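Local coordinates for C alpha-dehydrogenase (Sphingobium sp. SYK-6, PDB 4YAC), which is a short-chain dehydrogenase that binds NADH and acts as a Calpha-dehydrogenase in the cleavage of lignin beta-aryl ethers, at residues 156-159 and 160-164; 262-265 and 266-269. All blocks are in the same frame, centred on the assembly; numbering follows the deposited sequence.

Contact 1 (156-159 and 160-164)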
# COMPACT_ATOMS: atom_id res chain seq x y z
N ILE A 156 2.38 -6.93 8.87
CA ILE A 156 2.68 -5.52 9.13
C ILE A 156 3.65 -5.00 8.08
O ILE A 156 3.38 -3.99 7.43
CB ILE A 156 3.26 -5.30 10.53
CG1 ILE A 156 2.24 -5.70 11.60
CG2 ILE A 156 3.66 -3.84 10.72
CD1 ILE A 156 2.74 -5.58 13.02
N TYR A 157 4.76 -5.70 7.91
CA TYR A 157 5.79 -5.32 6.94
C TYR A 157 5.21 -5.11 5.54
O TYR A 157 5.48 -4.10 4.89
CB TYR A 157 6.89 -6.38 6.91
CG TYR A 157 8.06 -6.06 6.01
CD1 TYR A 157 9.00 -5.11 6.37
CD2 TYR A 157 8.23 -6.73 4.81
CE1 TYR A 157 10.08 -4.83 5.56
CE2 TYR A 157 9.31 -6.45 3.99
CZ TYR A 157 10.23 -5.50 4.36
OH TYR A 157 11.30 -5.22 3.55
N CYS A 158 4.39 -6.06 5.10
CA CYS A 158 3.77 -6.00 3.78
C CYS A 158 2.87 -4.78 3.65
O CYS A 158 2.90 -4.09 2.63
CB CYS A 158 2.96 -7.29 3.55
SG CYS A 158 1.97 -7.32 2.04
N THR A 159 2.09 -4.50 4.69
CA THR A 159 1.22 -3.33 4.69
C THR A 159 2.04 -2.06 4.46
O THR A 159 1.67 -1.22 3.65
CB THR A 159 0.42 -3.22 6.00
OG1 THR A 159 -0.38 -4.39 6.17
CG2 THR A 159 -0.50 -2.01 5.96
N THR A 160 3.17 -1.93 5.16
CA THR A 160 3.99 -0.72 5.03
C THR A 160 4.62 -0.59 3.65
O THR A 160 4.79 0.52 3.15
CB THR A 160 5.14 -0.65 6.09
OG1 THR A 160 6.14 -1.64 5.83
CG2 THR A 160 4.60 -0.79 7.50
N LYS A 161 4.97 -1.71 3.03
CA LYS A 161 5.67 -1.65 1.75
C LYS A 161 4.68 -1.41 0.61
O LYS A 161 5.01 -0.72 -0.36
CB LYS A 161 6.49 -2.92 1.54
CG LYS A 161 7.64 -3.07 2.54
CD LYS A 161 8.63 -1.91 2.47
CE LYS A 161 9.74 -2.02 3.50
NZ LYS A 161 10.67 -0.86 3.42
N TYR A 162 3.47 -1.94 0.73
CA TYR A 162 2.42 -1.58 -0.21
C TYR A 162 2.18 -0.07 -0.14
O TYR A 162 2.04 0.59 -1.17
CB TYR A 162 1.12 -2.34 0.10
CG TYR A 162 0.93 -3.58 -0.73
CD1 TYR A 162 1.62 -4.75 -0.44
CD2 TYR A 162 0.03 -3.60 -1.79
CE1 TYR A 162 1.44 -5.89 -1.19
CE2 TYR A 162 -0.15 -4.74 -2.55
CZ TYR A 162 0.55 -5.88 -2.24
OH TYR A 162 0.37 -7.01 -3.00
N ALA A 163 2.16 0.46 1.08
CA ALA A 163 1.90 1.88 1.28
C ALA A 163 2.89 2.75 0.50
O ALA A 163 2.47 3.62 -0.26
CB ALA A 163 1.96 2.23 2.76
N VAL A 164 4.18 2.51 0.68
CA VAL A 164 5.17 3.39 0.04
C VAL A 164 5.24 3.09 -1.45
O VAL A 164 5.66 3.95 -2.23
CB VAL A 164 6.56 3.27 0.68
CG1 VAL A 164 6.52 3.80 2.11
CG2 VAL A 164 7.08 1.84 0.64
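Tyr-157 and Lys-161, one helical turn apart, meet with the aliphatic part of the lysine laid across one face of the phenol ring. Lys-161 CG lies 4.1 Å from the centroid of the Tyr-157 ring and 14° off its normal, a CH-pi contact displaced toward the rim. With CG of Tyr-157 anti to the backbone N (chi1 -176°), the ring stands out from the helix, tilted slightly toward the following turn, where Lys-161 can cross its face. Farther along the lysine, CE reaches past the ring edge, 3.5 Å from CE1 of Tyr-157 and 3.6 Å from its OH. The spacing and sequence match the YxxxK signature of short-chain dehydrogenases, whose tyrosine and lysine are catalytic in relatives and probably here; Ser-144, on a loop, touches the same tyrosine.

Beneath this pair, the carbonyl oxygen of Tyr-157 takes two donors, Lys-161 N at 3.1 Å and Thr-160 OG1 at 2.7 Å. The threonine hydroxyl reaches back because OG1 stands between its own backbone N and carbonyl carbon. Asn-115 ND2 is hydrogen-bonded to that same OG1, tying the helix to its neighbour 105-133.

Around the helix, Cys-158 SG approaches the Tyr-162 ring obliquely, 64° off the normal, and touches CE1 of that ring at 3.6 Å. Cys-158 O lies at the edge of the Tyr-162 ring, near its plane, and accepts a hydrogen bond from Tyr-162 N at 2.9 Å. Ser-170 and Gly-166 of the second subunit pack against Cys-158 and Tyr-162 respectively.

Contact 2 (262-265 and 266-269)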
# COMPACT_ATOMS: atom_id res chain seq x y z
N ARG A 262 -0.39 -13.77 -10.19
CA ARG A 262 -1.03 -12.83 -9.28
C ARG A 262 -1.83 -11.80 -10.07
O ARG A 262 -2.95 -11.46 -9.71
CB ARG A 262 0.00 -12.15 -8.39
CG ARG A 262 0.56 -13.05 -7.29
CD ARG A 262 1.47 -12.28 -6.34
NE ARG A 262 2.74 -11.91 -6.97
CZ ARG A 262 3.81 -12.69 -7.02
NH1 ARG A 262 3.78 -13.91 -6.49
NH2 ARG A 262 4.92 -12.26 -7.61
N ASP A 263 -1.24 -11.30 -11.15
CA ASP A 263 -1.91 -10.34 -12.01
C ASP A 263 -3.18 -10.94 -12.63
O ASP A 263 -4.23 -10.29 -12.66
CB ASP A 263 -0.98 -9.85 -13.13
CG ASP A 263 0.24 -9.13 -12.61
OD1 ASP A 263 0.21 -8.59 -11.48
OD2 ASP A 263 1.25 -9.09 -13.34
N GLN A 264 -3.07 -12.17 -13.13
CA GLN A 264 -4.19 -12.81 -13.83
C GLN A 264 -5.39 -12.97 -12.90
O GLN A 264 -6.53 -12.89 -13.34
CB GLN A 264 -3.77 -14.17 -14.39
CG GLN A 264 -4.75 -14.75 -15.38
CD GLN A 264 -4.94 -13.85 -16.59
OE1 GLN A 264 -3.97 -13.37 -17.17
NE2 GLN A 264 -6.19 -13.62 -16.97
N GLU A 265 -5.11 -13.21 -11.62
CA GLU A 265 -6.17 -13.30 -10.62
C GLU A 265 -7.04 -12.05 -10.63
O GLU A 265 -8.27 -12.13 -10.67
CB GLU A 265 -5.57 -13.49 -9.22
CG GLU A 265 -5.97 -14.79 -8.56
CD GLU A 265 -5.44 -14.91 -7.14
OE1 GLU A 265 -5.16 -13.87 -6.51
OE2 GLU A 265 -5.29 -16.06 -6.65
N VAL A 266 -6.38 -10.89 -10.62
CA VAL A 266 -7.08 -9.61 -10.62
C VAL A 266 -7.85 -9.41 -11.92
O VAL A 266 -9.03 -9.05 -11.90
CB VAL A 266 -6.08 -8.44 -10.41
CG1 VAL A 266 -6.73 -7.10 -10.72
CG2 VAL A 266 -5.54 -8.45 -8.99
N ILE A 267 -7.19 -9.64 -13.05
CA ILE A 267 -7.83 -9.52 -14.36
C ILE A 267 -9.05 -10.43 -14.44
O ILE A 267 -10.12 -10.00 -14.88
CB ILE A 267 -6.84 -9.88 -15.50
CG1 ILE A 267 -5.62 -8.95 -15.48
CG2 ILE A 267 -7.53 -9.81 -16.87
CD1 ILE A 267 -5.95 -7.46 -15.54
N ASP A 268 -8.90 -11.67 -14.00
CA ASP A 268 -10.01 -12.63 -14.03
C ASP A 268 -11.16 -12.17 -13.15
O ASP A 268 -12.33 -12.35 -13.49
CB ASP A 268 -9.54 -14.02 -13.60
CG ASP A 268 -8.66 -14.70 -14.64
OD1 ASP A 268 -8.61 -14.21 -15.79
OD2 ASP A 268 -8.03 -15.72 -14.31
N ALA A 269 -10.83 -11.57 -12.00
CA ALA A 269 -11.85 -11.08 -11.08
C ALA A 269 -12.65 -9.96 -11.72
O ALA A 269 -13.88 -9.94 -11.65
CB ALA A 269 -11.22 -10.61 -9.79
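Asp-268 N donates to Gln-264 O over 2.7 Å, and the side chains of the same two residues close a second link outside the backbone. Gln-264 NE2 gives a hydrogen bond of 2.8 Å to Asp-268 OD1, with an N-H...O angle of 158°. The oxygen lies almost in the amide plane, but the nitrogen arrives from 43° above the carboxylate plane, and the two flat groups are turned 53° against each other. Gln-264 gets there by setting CG anti to its backbone N and bending at chi2, which brings CG to 3.6 Å from Asp-268 OD2 and swings the amide over the next turn. Asp-268 OD2 lies 3.3 Å from Gln-264 O, two acceptors side by side; the bond from NE2 to OD1 may partly offset that unfavourable pairing.

This is an i to i+4 side-chain hydrogen bond on an exposed side of helix 255-271, which follows the last strand of the Rossmann-type sheet. Other residues of the same turns meet the second subunit. There Val-266, whose CB rests 3.5 Å from Asp-263 O, packs on Trp-248 of the second subunit, and Ile-267 packs on Ala-256 of the second subunit. Glu-265 OE1 holds a salt bridge to Arg-172 NH1 and a hydrogen bond to Trp-248 NE1, both of that subunit. Ile-267 N continues the helical pattern, bonding to Asp-263 O at 3.1 Å.

Overall arrangement
Contact 1 belongs to helix 155-174, the crossover between strands 137-142 and 180-185, whereas contact 2 lies on helix 255-271, farther from the middle of the chain. Their centres are 21 Å apart and their nearest atoms about 6 Å, without touching. The cofactor is near contact 1 alone: the side chain of Tyr-157 comes to about 7 Å from the bound NADH, while contact 2 is away from the annotated sites. What the two share is the dimer interface. Arg-172 of the second subunit, which pairs with Glu-265 in contact 2, lies on that subunit's copy of the helix that carries contact 1.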